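Local coordinates for protein Lys-gingipain catalytic subunit (Porphyromonas gingivalis, PDB 6I9A) that cleaves proteins after lysine as a secreted cysteine protease and may act as a virulence factor in periodontal disease, at residues I172-Q177 with P303-T308; S165-P170 with E287-S292; F62-Y67 with S106-D111. All blocks are in the same frame, centred on the assembly; numbering follows the deposited sequence. Where two conformers were deposited one is given.

Interaction 1 of 3, residues I172-Q177 with P303-T308. With NA (sodium ion), chain F.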
loop_
_atom_site.group_PDB
_atom_site.type_symbol
_atom_site.label_atom_id
_atom_site.label_comp_id
_atom_site.label_asym_id
_atom_site.label_seq_id
_atom_site.Cartn_x
_atom_site.Cartn_y
_atom_site.Cartn_z
ATOM N N ILE A 172 2.768 6.351 -19.456
ATOM C CA ILE A 172 3.787 5.301 -19.267
ATOM C C ILE A 172 5.164 5.828 -19.661
ATOM O O ILE A 172 6.160 5.519 -18.986
ATOM C CB ILE A 172 3.364 4.061 -20.100
ATOM C CG1 ILE A 172 2.030 3.475 -19.613
ATOM C CG2 ILE A 172 4.489 2.995 -20.117
ATOM C CD1 ILE A 172 1.925 3.140 -18.176
ATOM N N LYS A 173 5.248 6.661 -20.703
ATOM C CA LYS A 173 6.532 7.238 -21.107
ATOM C C LYS A 173 7.115 8.113 -20.013
ATOM O O LYS A 173 8.339 8.149 -19.838
ATOM C CB LYS A 173 6.416 7.991 -22.427
ATOM C CG LYS A 173 6.171 7.062 -23.624
ATOM C CD LYS A 173 5.936 7.873 -24.919
ATOM C CE LYS A 173 5.914 6.947 -26.128
ATOM N NZ LYS A 173 5.728 7.734 -27.376
ATOM N N TYR A 174 6.289 8.879 -19.291
ATOM C CA TYR A 174 6.787 9.706 -18.178
ATOM C C TYR A 174 7.379 8.797 -17.093
ATOM O O TYR A 174 8.487 9.018 -16.634
ATOM C CB TYR A 174 5.592 10.527 -17.612
ATOM C CG TYR A 174 5.969 11.413 -16.449
ATOM C CD1 TYR A 174 6.286 12.765 -16.642
ATOM C CD2 TYR A 174 5.997 10.912 -15.151
ATOM C CE1 TYR A 174 6.575 13.597 -15.569
ATOM C CE2 TYR A 174 6.309 11.736 -14.062
ATOM C CZ TYR A 174 6.602 13.067 -14.285
ATOM O OH TYR A 174 6.895 13.923 -13.262
ATOM N N GLY A 175 6.639 7.747 -16.720
ATOM C CA GLY A 175 7.158 6.785 -15.746
ATOM C C GLY A 175 8.515 6.200 -16.139
ATOM O O GLY A 175 9.437 6.102 -15.303
ATOM N N MET A 176 8.631 5.788 -17.377
ATOM C CA MET A 176 9.890 5.226 -17.872
ATOM C C MET A 176 11.015 6.240 -17.981
ATOM O O MET A 176 12.166 5.925 -17.675
ATOM C CB MET A 176 9.683 4.540 -19.244
ATOM C CG MET A 176 8.745 3.357 -19.167
ATOM S SD MET A 176 8.641 2.412 -20.673
ATOM C CE MET A 176 8.028 3.573 -21.756
ATOM N N GLN A 177 10.712 7.468 -18.401
ATOM C CA GLN A 177 11.744 8.467 -18.550
ATOM C C GLN A 177 12.380 8.725 -17.218
ATOM O O GLN A 177 13.605 8.834 -17.122
ATOM C CB GLN A 177 11.150 9.776 -19.106
ATOM C CG GLN A 177 12.171 10.890 -19.093
ATOM C CD GLN A 177 11.749 12.110 -19.824
ATOM O OE1 GLN A 177 10.700 12.143 -20.474
ATOM N NE2 GLN A 177 12.609 13.113 -19.783
ATOM N N PRO A 303 4.430 15.107 -20.916
ATOM C CA PRO A 303 4.767 15.902 -19.715
ATOM C C PRO A 303 6.206 15.718 -19.299
ATOM O O PRO A 303 6.811 14.659 -19.542
ATOM C CB PRO A 303 3.859 15.286 -18.656
ATOM C CG PRO A 303 3.608 13.866 -19.142
ATOM C CD PRO A 303 3.581 13.938 -20.614
ATOM N N THR A 304 6.769 16.754 -18.660
ATOM C CA THR A 304 8.077 16.649 -18.044
ATOM C C THR A 304 7.967 16.897 -16.557
ATOM O O THR A 304 6.952 17.399 -16.043
ATOM C CB THR A 304 9.064 17.621 -18.637
ATOM O OG1 THR A 304 8.617 18.946 -18.357
ATOM C CG2 THR A 304 9.258 17.370 -20.148
ATOM N N PHE A 305 9.042 16.546 -15.842
ATOM C CA PHE A 305 9.068 16.699 -14.406
ATOM C C PHE A 305 8.926 18.178 -13.998
ATOM O O PHE A 305 8.193 18.504 -13.044
ATOM C CB PHE A 305 10.382 16.077 -13.871
ATOM C CG PHE A 305 10.475 16.177 -12.378
ATOM C CD1 PHE A 305 9.864 15.240 -11.574
ATOM C CD2 PHE A 305 11.137 17.248 -11.772
ATOM C CE1 PHE A 305 9.936 15.333 -10.174
ATOM C CE2 PHE A 305 11.223 17.352 -10.374
ATOM C CZ PHE A 305 10.604 16.400 -9.582
ATOM N N GLU A 306 9.578 19.080 -14.747
ATOM C CA GLU A 306 9.543 20.521 -14.446
ATOM C C GLU A 306 8.242 21.162 -14.740
ATOM O O GLU A 306 7.947 22.218 -14.185
ATOM C CB GLU A 306 10.606 21.295 -15.270
ATOM C CG GLU A 306 12.044 21.094 -14.850
ATOM C CD GLU A 306 12.516 19.664 -14.976
ATOM O OE1 GLU A 306 12.210 18.984 -15.991
ATOM O OE2 GLU A 306 13.133 19.196 -13.995
ATOM N N GLY A 307 7.456 20.582 -15.619
ATOM C CA GLY A 307 6.201 21.208 -16.011
ATOM C C GLY A 307 4.969 20.609 -15.374
ATOM O O GLY A 307 3.870 21.008 -15.761
ATOM N N THR A 308 5.137 19.671 -14.408
ATOM C CA THR A 308 3.994 19.049 -13.739
ATOM C C THR A 308 4.224 19.111 -12.245
ATOM O O THR A 308 5.366 19.214 -11.771
ATOM C CB THR A 308 3.767 17.589 -14.207
ATOM O OG1 THR A 308 4.952 16.833 -13.963
ATOM C CG2 THR A 308 3.367 17.478 -15.679
HETATM NA NA NA F . 5.110 15.282 -12.135
HETATM O O HOH W 1 8.037 12.294 -19.782
HETATM O O HOH W 2 6.796 16.803 -11.229
#

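Interaction 2 of 3, residues S165-P170 with E287-S292. With H8E (benzyl-N-[(2S)-1-[[(3S)-7-amino-1-(benzylamino)-1,2-dioxoheptan-3-yl]amino]-5-(2-methyl-2-phenylhydrazinyl)-1,5-dioxopentan-2-yl]carbamate), chain I.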
loop_
_atom_site.group_PDB
_atom_site.type_symbol
_atom_site.label_atom_id
_atom_site.label_comp_id
_atom_site.label_asym_id
_atom_site.label_seq_id
_atom_site.Cartn_x
_atom_site.Cartn_y
_atom_site.Cartn_z
ATOM N N SER A 165 -3.164 7.362 -27.431
ATOM C CA SER A 165 -2.048 8.241 -27.805
ATOM C C SER A 165 -2.039 9.531 -27.003
ATOM O O SER A 165 -0.967 10.120 -26.769
ATOM C CB SER A 165 -2.126 8.579 -29.309
ATOM O OG SER A 165 -3.325 9.282 -29.639
ATOM N N GLN A 166 -3.216 10.022 -26.606
ATOM C CA GLN A 166 -3.300 11.326 -25.943
ATOM C C GLN A 166 -2.913 11.284 -24.491
ATOM O O GLN A 166 -2.393 12.288 -23.979
ATOM C CB GLN A 166 -4.709 11.900 -26.079
ATOM C CG GLN A 166 -5.014 12.243 -27.557
ATOM C CD GLN A 166 -4.204 13.454 -27.951
ATOM O OE1 GLN A 166 -4.340 14.503 -27.352
ATOM N NE2 GLN A 166 -3.311 13.293 -28.872
ATOM N N VAL A 167 -3.184 10.155 -23.811
ATOM C CA VAL A 167 -2.906 10.082 -22.369
ATOM C C VAL A 167 -2.183 8.790 -21.978
ATOM O O VAL A 167 -1.280 8.849 -21.168
ATOM C CB VAL A 167 -4.235 10.185 -21.592
ATOM C CG1 VAL A 167 -4.107 9.691 -20.148
ATOM C CG2 VAL A 167 -4.728 11.638 -21.593
ATOM N N GLY A 168 -2.603 7.633 -22.505
ATOM C CA GLY A 168 -1.995 6.380 -22.035
ATOM C C GLY A 168 -0.503 6.334 -22.283
ATOM O O GLY A 168 0.317 6.063 -21.372
ATOM N N GLN A 169 -0.109 6.611 -23.544
ATOM C CA GLN A 169 1.323 6.564 -23.856
ATOM C C GLN A 169 2.134 7.648 -23.111
ATOM O O GLN A 169 3.148 7.340 -22.500
ATOM C CB GLN A 169 1.557 6.631 -25.344
ATOM C CG GLN A 169 1.055 5.396 -26.103
ATOM C CD GLN A 169 1.568 5.380 -27.507
ATOM O OE1 GLN A 169 2.761 5.657 -27.738
ATOM N NE2 GLN A 169 0.692 5.063 -28.429
ATOM N N PRO A 170 1.659 8.907 -23.067
ATOM C CA PRO A 170 2.412 9.908 -22.282
ATOM C C PRO A 170 2.569 9.500 -20.818
ATOM O O PRO A 170 3.606 9.758 -20.218
ATOM C CB PRO A 170 1.595 11.217 -22.464
ATOM C CG PRO A 170 0.903 11.013 -23.814
ATOM C CD PRO A 170 0.606 9.545 -23.908
ATOM N N GLU A 287 -8.432 12.778 -14.822
ATOM C CA GLU A 287 -7.938 12.633 -13.443
ATOM C C GLU A 287 -6.921 11.500 -13.349
ATOM O O GLU A 287 -5.970 11.667 -12.604
ATOM C CB GLU A 287 -9.057 12.413 -12.443
ATOM C CG GLU A 287 -9.705 13.677 -11.889
ATOM C CD GLU A 287 -10.746 14.350 -12.757
ATOM O OE1 GLU A 287 -10.858 14.020 -13.962
ATOM O OE2 GLU A 287 -11.471 15.223 -12.198
ATOM N N ASP A 288 -7.100 10.373 -14.079
ATOM C CA ASP A 288 -6.081 9.319 -13.965
ATOM C C ASP A 288 -4.741 9.785 -14.527
ATOM O O ASP A 288 -3.677 9.332 -14.084
ATOM C CB ASP A 288 -6.505 8.042 -14.683
ATOM C CG ASP A 288 -7.359 7.069 -13.899
ATOM O OD1 ASP A 288 -7.695 7.366 -12.706
ATOM O OD2 ASP A 288 -7.635 5.991 -14.442
ATOM N N TYR A 289 -4.764 10.656 -15.572
ATOM C CA TYR A 289 -3.509 11.198 -16.121
ATOM C C TYR A 289 -2.751 11.953 -15.009
ATOM O O TYR A 289 -1.584 11.722 -14.770
ATOM C CB TYR A 289 -3.850 12.058 -17.332
ATOM C CG TYR A 289 -2.729 12.642 -18.152
ATOM C CD1 TYR A 289 -1.540 11.938 -18.384
ATOM C CD2 TYR A 289 -2.931 13.814 -18.866
ATOM C CE1 TYR A 289 -0.580 12.442 -19.266
ATOM C CE2 TYR A 289 -2.009 14.280 -19.786
ATOM C CZ TYR A 289 -0.834 13.594 -19.980
ATOM O OH TYR A 289 0.122 14.046 -20.894
ATOM N N TYR A 290 -3.451 12.873 -14.365
ATOM C CA TYR A 290 -2.817 13.638 -13.293
ATOM C C TYR A 290 -2.391 12.737 -12.148
ATOM O O TYR A 290 -1.317 12.926 -11.572
ATOM C CB TYR A 290 -3.788 14.719 -12.721
ATOM C CG TYR A 290 -4.429 15.581 -13.793
ATOM C CD1 TYR A 290 -3.662 16.155 -14.800
ATOM C CD2 TYR A 290 -5.788 15.867 -13.757
ATOM C CE1 TYR A 290 -4.250 16.927 -15.796
ATOM C CE2 TYR A 290 -6.384 16.660 -14.729
ATOM C CZ TYR A 290 -5.604 17.196 -15.738
ATOM O OH TYR A 290 -6.210 17.971 -16.702
ATOM N N TRP A 291 -3.244 11.742 -11.834
ATOM C CA TRP A 291 -2.946 10.790 -10.750
ATOM C C TRP A 291 -1.561 10.211 -10.891
ATOM O O TRP A 291 -0.773 10.214 -9.956
ATOM C CB TRP A 291 -4.029 9.714 -10.784
ATOM C CG TRP A 291 -4.192 8.856 -9.573
ATOM C CD1 TRP A 291 -5.175 8.994 -8.640
ATOM C CD2 TRP A 291 -3.486 7.647 -9.237
ATOM N NE1 TRP A 291 -5.124 7.967 -7.738
ATOM C CE2 TRP A 291 -4.114 7.102 -8.095
ATOM C CE3 TRP A 291 -2.412 6.949 -9.807
ATOM C CZ2 TRP A 291 -3.734 5.886 -7.528
ATOM C CZ3 TRP A 291 -1.979 5.775 -9.197
ATOM C CH2 TRP A 291 -2.650 5.235 -8.088
ATOM N N SER A 292 -1.220 9.751 -12.106
ATOM C CA SER A 292 0.089 9.137 -12.320
ATOM C C SER A 292 1.217 10.100 -12.525
ATOM O O SER A 292 2.316 9.872 -11.991
ATOM C CB SER A 292 0.087 8.177 -13.508
ATOM O OG SER A 292 -0.774 7.068 -13.272
HETATM C CAQ H8E I . -15.553 -2.248 -19.695
HETATM C CAK H8E I . -15.252 -3.444 -20.380
HETATM C CAH H8E I . -14.639 -3.395 -21.633
HETATM C CAL H8E I . -14.330 -2.180 -22.238
HETATM C CAR H8E I . -14.655 -1.022 -21.548
HETATM C CBO H8E I . -15.219 -1.018 -20.280
HETATM C CBA H8E I . -15.549 0.220 -19.690
HETATM N NBE H8E I . -14.434 0.814 -18.933
HETATM C CBL H8E I . -14.246 2.159 -18.829
HETATM O OAE H8E I . -14.941 2.961 -19.466
HETATM C CBN H8E I . -13.125 2.609 -17.897
HETATM O OAG H8E I . -12.276 1.698 -17.647
HETATM C CBS H8E I . -12.536 3.990 -18.324
HETATM C CBB H8E I . -11.136 4.250 -17.756
HETATM C CAY H8E I . -10.514 5.550 -18.275
HETATM C CAX H8E I . -9.237 5.985 -17.548
HETATM C CAW H8E I . -8.046 5.102 -17.894
HETATM N NAB H8E I . -6.837 5.608 -17.178
HETATM N NBG H8E I . -13.420 5.119 -18.010
HETATM C C H8E I . -13.941 5.980 -18.884
HETATM O O H8E I . -13.805 5.935 -20.099
HETATM C CA H8E I . -14.914 6.958 -18.239
HETATM N N H8E I . -15.077 8.181 -19.020
HETATM C CBK H8E I . -14.081 9.091 -19.164
HETATM O OAD H8E I . -12.949 8.835 -18.728
HETATM O OBI H8E I . -14.406 10.171 -19.768
HETATM C CBD H8E I . -13.366 11.177 -20.050
HETATM C CBP H8E I . -13.865 12.213 -20.953
HETATM C CAS H8E I . -14.317 13.448 -20.484
HETATM C CAM H8E I . -14.790 14.482 -21.348
HETATM C CAI H8E I . -14.848 14.157 -22.714
HETATM C CAN H8E I . -14.462 12.905 -23.168
HETATM C CAT H8E I . -13.970 11.931 -22.316
HETATM C CB H8E I . -16.286 6.283 -18.081
HETATM C CG H8E I . -16.900 5.819 -19.429
HETATM C CD H8E I . -18.028 4.856 -19.206
HETATM O OE1 H8E I . -19.162 5.266 -18.953
HETATM N NE2 H8E I . -17.631 3.570 -19.245
HETATM N NBT H8E I . -18.484 2.508 -18.905
HETATM C CAA H8E I . -17.988 1.741 -17.731
HETATM C CBQ H8E I . -19.119 1.876 -20.017
HETATM C CAU H8E I . -19.531 0.535 -19.972
HETATM C CAO H8E I . -20.200 -0.032 -21.054
HETATM C CAJ H8E I . -20.453 0.723 -22.192
HETATM C CAP H8E I . -20.014 2.037 -22.270
HETATM C CAV H8E I . -19.368 2.620 -21.178
#

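Interaction 3 of 3, residues F62-Y67 with S106-D111. With CA (calcium ion), chain G.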
loop_
_atom_site.group_PDB
_atom_site.type_symbol
_atom_site.label_atom_id
_atom_site.label_comp_id
_atom_site.label_asym_id
_atom_site.label_seq_id
_atom_site.Cartn_x
_atom_site.Cartn_y
_atom_site.Cartn_z
ATOM N N PHE A 62 -17.113 3.375 15.901
ATOM C CA PHE A 62 -16.004 2.798 16.662
ATOM C C PHE A 62 -14.670 3.340 16.157
ATOM O O PHE A 62 -13.822 3.782 16.930
ATOM C CB PHE A 62 -16.068 1.273 16.559
ATOM C CG PHE A 62 -14.872 0.606 17.217
ATOM C CD1 PHE A 62 -14.781 0.516 18.602
ATOM C CD2 PHE A 62 -13.777 0.181 16.456
ATOM C CE1 PHE A 62 -13.674 -0.101 19.206
ATOM C CE2 PHE A 62 -12.655 -0.377 17.063
ATOM C CZ PHE A 62 -12.618 -0.522 18.428
ATOM N N ILE A 63 -14.489 3.296 14.828
ATOM C CA ILE A 63 -13.217 3.736 14.257
ATOM C C ILE A 63 -12.986 5.217 14.493
ATOM O O ILE A 63 -11.880 5.656 14.844
ATOM C CB ILE A 63 -13.193 3.397 12.759
ATOM C CG1 ILE A 63 -13.126 1.842 12.570
ATOM C CG2 ILE A 63 -12.027 4.117 12.065
ATOM C CD1 ILE A 63 -13.435 1.437 11.114
ATOM N N HIS A 64 -14.059 6.028 14.269
ATOM C CA HIS A 64 -13.917 7.473 14.443
ATOM C C HIS A 64 -13.526 7.823 15.885
ATOM O O HIS A 64 -12.699 8.693 16.121
ATOM C CB HIS A 64 -15.190 8.191 14.022
ATOM C CG HIS A 64 -15.425 8.206 12.548
ATOM N ND1 HIS A 64 -16.351 9.069 12.003
ATOM C CD2 HIS A 64 -14.810 7.529 11.543
ATOM C CE1 HIS A 64 -16.332 8.868 10.684
ATOM N NE2 HIS A 64 -15.430 7.932 10.362
ATOM N N LYS A 65 -14.153 7.112 16.858
ATOM C CA LYS A 65 -13.845 7.379 18.261
ATOM C C LYS A 65 -12.402 6.957 18.564
ATOM O O LYS A 65 -11.682 7.686 19.243
ATOM C CB LYS A 65 -14.858 6.672 19.149
ATOM C CG LYS A 65 -14.588 6.859 20.635
ATOM C CD LYS A 65 -15.652 6.160 21.491
ATOM C CE LYS A 65 -15.739 6.719 22.905
ATOM N NZ LYS A 65 -14.431 6.773 23.600
ATOM N N LYS A 66 -11.958 5.816 18.026
ATOM C CA LYS A 66 -10.572 5.421 18.220
ATOM C C LYS A 66 -9.606 6.460 17.660
ATOM O O LYS A 66 -8.594 6.759 18.278
ATOM C CB LYS A 66 -10.272 4.084 17.544
ATOM C CG LYS A 66 -10.735 2.869 18.309
ATOM C CD LYS A 66 -9.831 2.676 19.544
ATOM C CE LYS A 66 -10.213 1.490 20.389
ATOM N NZ LYS A 66 -9.099 1.220 21.357
ATOM N N TYR A 67 -9.893 6.996 16.445
ATOM C CA TYR A 67 -9.002 8.004 15.895
ATOM C C TYR A 67 -9.004 9.249 16.798
ATOM O O TYR A 67 -7.935 9.782 17.111
ATOM C CB TYR A 67 -9.472 8.371 14.467
ATOM C CG TYR A 67 -8.585 9.459 13.938
ATOM C CD1 TYR A 67 -8.948 10.794 14.062
ATOM C CD2 TYR A 67 -7.319 9.167 13.395
ATOM C CE1 TYR A 67 -8.069 11.816 13.728
ATOM C CE2 TYR A 67 -6.424 10.184 13.066
ATOM C CZ TYR A 67 -6.811 11.508 13.215
ATOM O OH TYR A 67 -5.956 12.531 12.864
ATOM N N SER A 106 -12.380 6.111 7.155
ATOM C CA SER A 106 -11.106 6.857 7.296
ATOM C C SER A 106 -11.301 8.359 7.449
ATOM O O SER A 106 -10.425 9.016 8.026
ATOM C CB SER A 106 -10.193 6.582 6.088
ATOM O OG SER A 106 -10.547 7.229 4.875
ATOM N N ALA A 107 -12.379 8.906 6.941
ATOM C CA ALA A 107 -12.632 10.341 6.907
ATOM C C ALA A 107 -13.393 10.668 8.154
ATOM O O ALA A 107 -14.597 10.440 8.233
ATOM C CB ALA A 107 -13.401 10.703 5.628
ATOM N N VAL A 108 -12.676 11.185 9.145
ATOM C CA VAL A 108 -13.264 11.357 10.487
ATOM C C VAL A 108 -13.836 12.761 10.693
ATOM O O VAL A 108 -14.967 12.909 11.183
ATOM C CB VAL A 108 -12.240 11.011 11.577
ATOM C CG1 VAL A 108 -12.847 11.159 12.970
ATOM C CG2 VAL A 108 -11.683 9.607 11.389
ATOM N N ASP A 109 -13.079 13.791 10.308
ATOM C CA ASP A 109 -13.568 15.159 10.420
ATOM C C ASP A 109 -14.404 15.463 9.158
ATOM O O ASP A 109 -14.770 14.541 8.399
ATOM C CB ASP A 109 -12.459 16.169 10.734
ATOM C CG ASP A 109 -11.268 16.190 9.811
ATOM O OD1 ASP A 109 -11.425 15.866 8.646
ATOM O OD2 ASP A 109 -10.184 16.539 10.278
ATOM N N GLY A 110 -14.827 16.719 8.979
ATOM C CA GLY A 110 -15.834 17.023 7.978
ATOM C C GLY A 110 -15.506 16.936 6.505
ATOM O O GLY A 110 -16.416 16.988 5.676
ATOM N N ASP A 111 -14.214 16.917 6.181
ATOM C CA ASP A 111 -13.873 16.990 4.767
ATOM C C ASP A 111 -13.773 15.578 4.156
ATOM O O ASP A 111 -14.132 14.571 4.790
ATOM C CB ASP A 111 -12.614 17.835 4.604
ATOM C CG ASP A 111 -11.356 17.210 5.111
ATOM O OD1 ASP A 111 -11.370 15.956 5.420
ATOM O OD2 ASP A 111 -10.334 17.910 5.193
HETATM CA CA CA G . -10.418 14.546 7.053
HETATM O O HOH W 3 -12.673 13.662 6.889
HETATM O O HOH W 4 -8.754 16.182 6.547
#

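Interaction 1 of 3, residues I172-Q177 with P303-T308
With CG opposite its backbone N (chi1 179°), Tyr-174 projects from helix 163-178 across to Thr-308, whose chi1 of 58° sets OG1 between its own N and carbonyl carbon, and the two hydroxyls share a sodium ion. The site lies in the caspase-like catalytic domain, where the loop 303-308 closes with a type I beta turn from Phe-305 to Thr-308. Sodium is bound by Tyr-174 OH at 2.5 Å and by Thr-308 OG1 at 2.4 Å; water 2, Val-293 O, Ser-309 O and Asp-314 OD2 complete its shell. No hydrogen bond passes directly between the segments, which are bridged by the sodium ion and by water 1.

The start of the loop lies along the ring. Pro-303 O and Thr-304 C lie at the ring edge, near its plane, and Pro-303 CG packs against Tyr-174 CD1 at 3.8 Å. The Tyr-178 ring also meets that of Tyr-174, and its OH is hydrogen-bonded to Phe-305 N. Thr-304 O, just before the turn, accepts from the Thr-308 hydroxyl on one face of its carbonyl plane and from Gly-307 N on the other. Water 1 links the two segments by donating to Gln-177 OE1 at 2.8 Å and to Pro-303 O at 2.7 Å.

Interaction 2 of 3, residues S165-P170 with E287-S292
Helix 165-170 meets Tyr-289 just where it departs from regular form: a wider pi-type turn spans 165-168, and the helix is kinked at Pro-170, whose ring nitrogen has no hydrogen to give to the preceding turn. Val-167 and Pro-170 supply the apolar surface on this side. One tyrosine ring occupies most of the contact, without a hydrogen bond between the segments.

With CG anti to the backbone N (chi1 -175°), Tyr-289 reaches toward the irregular helix. Both methyls of Val-167 sit on one side of the ring plane: CG1 lies by CG and touches Tyr-289 CB at 3.7 Å, while CG2 makes a CH-pi contact over the face, toward the CD2 rim, 4.2 Å from the ring centroid. At the far end, Pro-170 CB lies 3.6 Å from Tyr-289 OH, a hydroxyl whose hydrogen bond is to Val-298 O.

The preceding residue, Asp-288, serves the substrate pocket. Its OD2 accepts a 2.9 Å hydrogen bond from the inhibitor amine NAB, the end of the lysine-like side chain, and is also bonded to Ser-283 OG; OD1 is held by Tyr-353 and Tyr-357. Such a buried carboxylate fits the enzyme's preference for lysine at P1.

The two helix segments run nearly parallel, 23° apart and 10.0 Å between axes, with Phe-299 touching Val-167 and strand 242-247 lying against Asp-288 and Trp-291.

Interaction 3 of 3, residues F62-Y67 with S106-D111
Val-108 lies over one face of the His-64 imidazole, with its CA almost centred on the ring: the CH-pi contact is 4.0 Å to the centroid and only 10° off the normal. The two side chains run past each other in opposite directions, the histidine leading toward the loop and the valine toward helix 56-72. His-64 has CG anti to its carbonyl carbon (chi1 -72°), which turns the flat of the ring to Val-108 CA. Both valine methyls reach His-64 and Tyr-67. CG1 sits mainly against His-64 CB and CG, whereas CG2 touches His-64 CD2 at 3.8 Å and Tyr-67 CB at 4.0 Å, filling the notch between two residues almost one helical turn apart. Relative to Tyr-67 the valine approaches obliquely, along the inner part of the side chain.

The imidazole is fixed by a further partner, since His-64 NE2 is hydrogen-bonded to Tyr-104 O. Ala-107 O also approaches the ring, 3.4 Å from His-64 CE1, but it makes no hydrogen bond to NE2.

Immediately after Val-108, the loop turns its polar groups to a calcium ion. Asp-109 OD1 binds at 2.3 Å and Asp-111 OD1 at 2.4 Å, with waters 3 and 4, Phe-113 O and Glu-115 making up the remaining ligands. Water 3 also donates to the backbone oxygens of Asp-109 and Asp-111, tying the bend to the metal. Glu-115 OE2 accepts from Val-108 N as well, so the calcium site probably helps to position Val-108. The chemistry is therefore divided: apolar and CH-pi packing joins loop to helix, while carboxylates whose negative charge is probably largely offset by calcium gather the loop around the ion.

Interactions 1 and 2 share helix 163-178 and meet directly, Pro-303 CD lying 3.5 Å from Tyr-289 OH, whereas interaction 3 stands apart, its centre 36 and 33 Å from theirs. Interaction 2 is buried and joins two helices through apolar contacts beside the lysine-recognition pocket. The other two are partly buried, each pairing a helix with an irregular loop next to a metal. Their use of the ion differs: sodium in interaction 1 takes ligands from both segments and bridges them, while calcium in interaction 3 is bound by the loop 106-111 and not by helix segment 62-67. Interaction 3 belongs with the four-stranded parallel sheet, against whose strand 14-20 its helix packs.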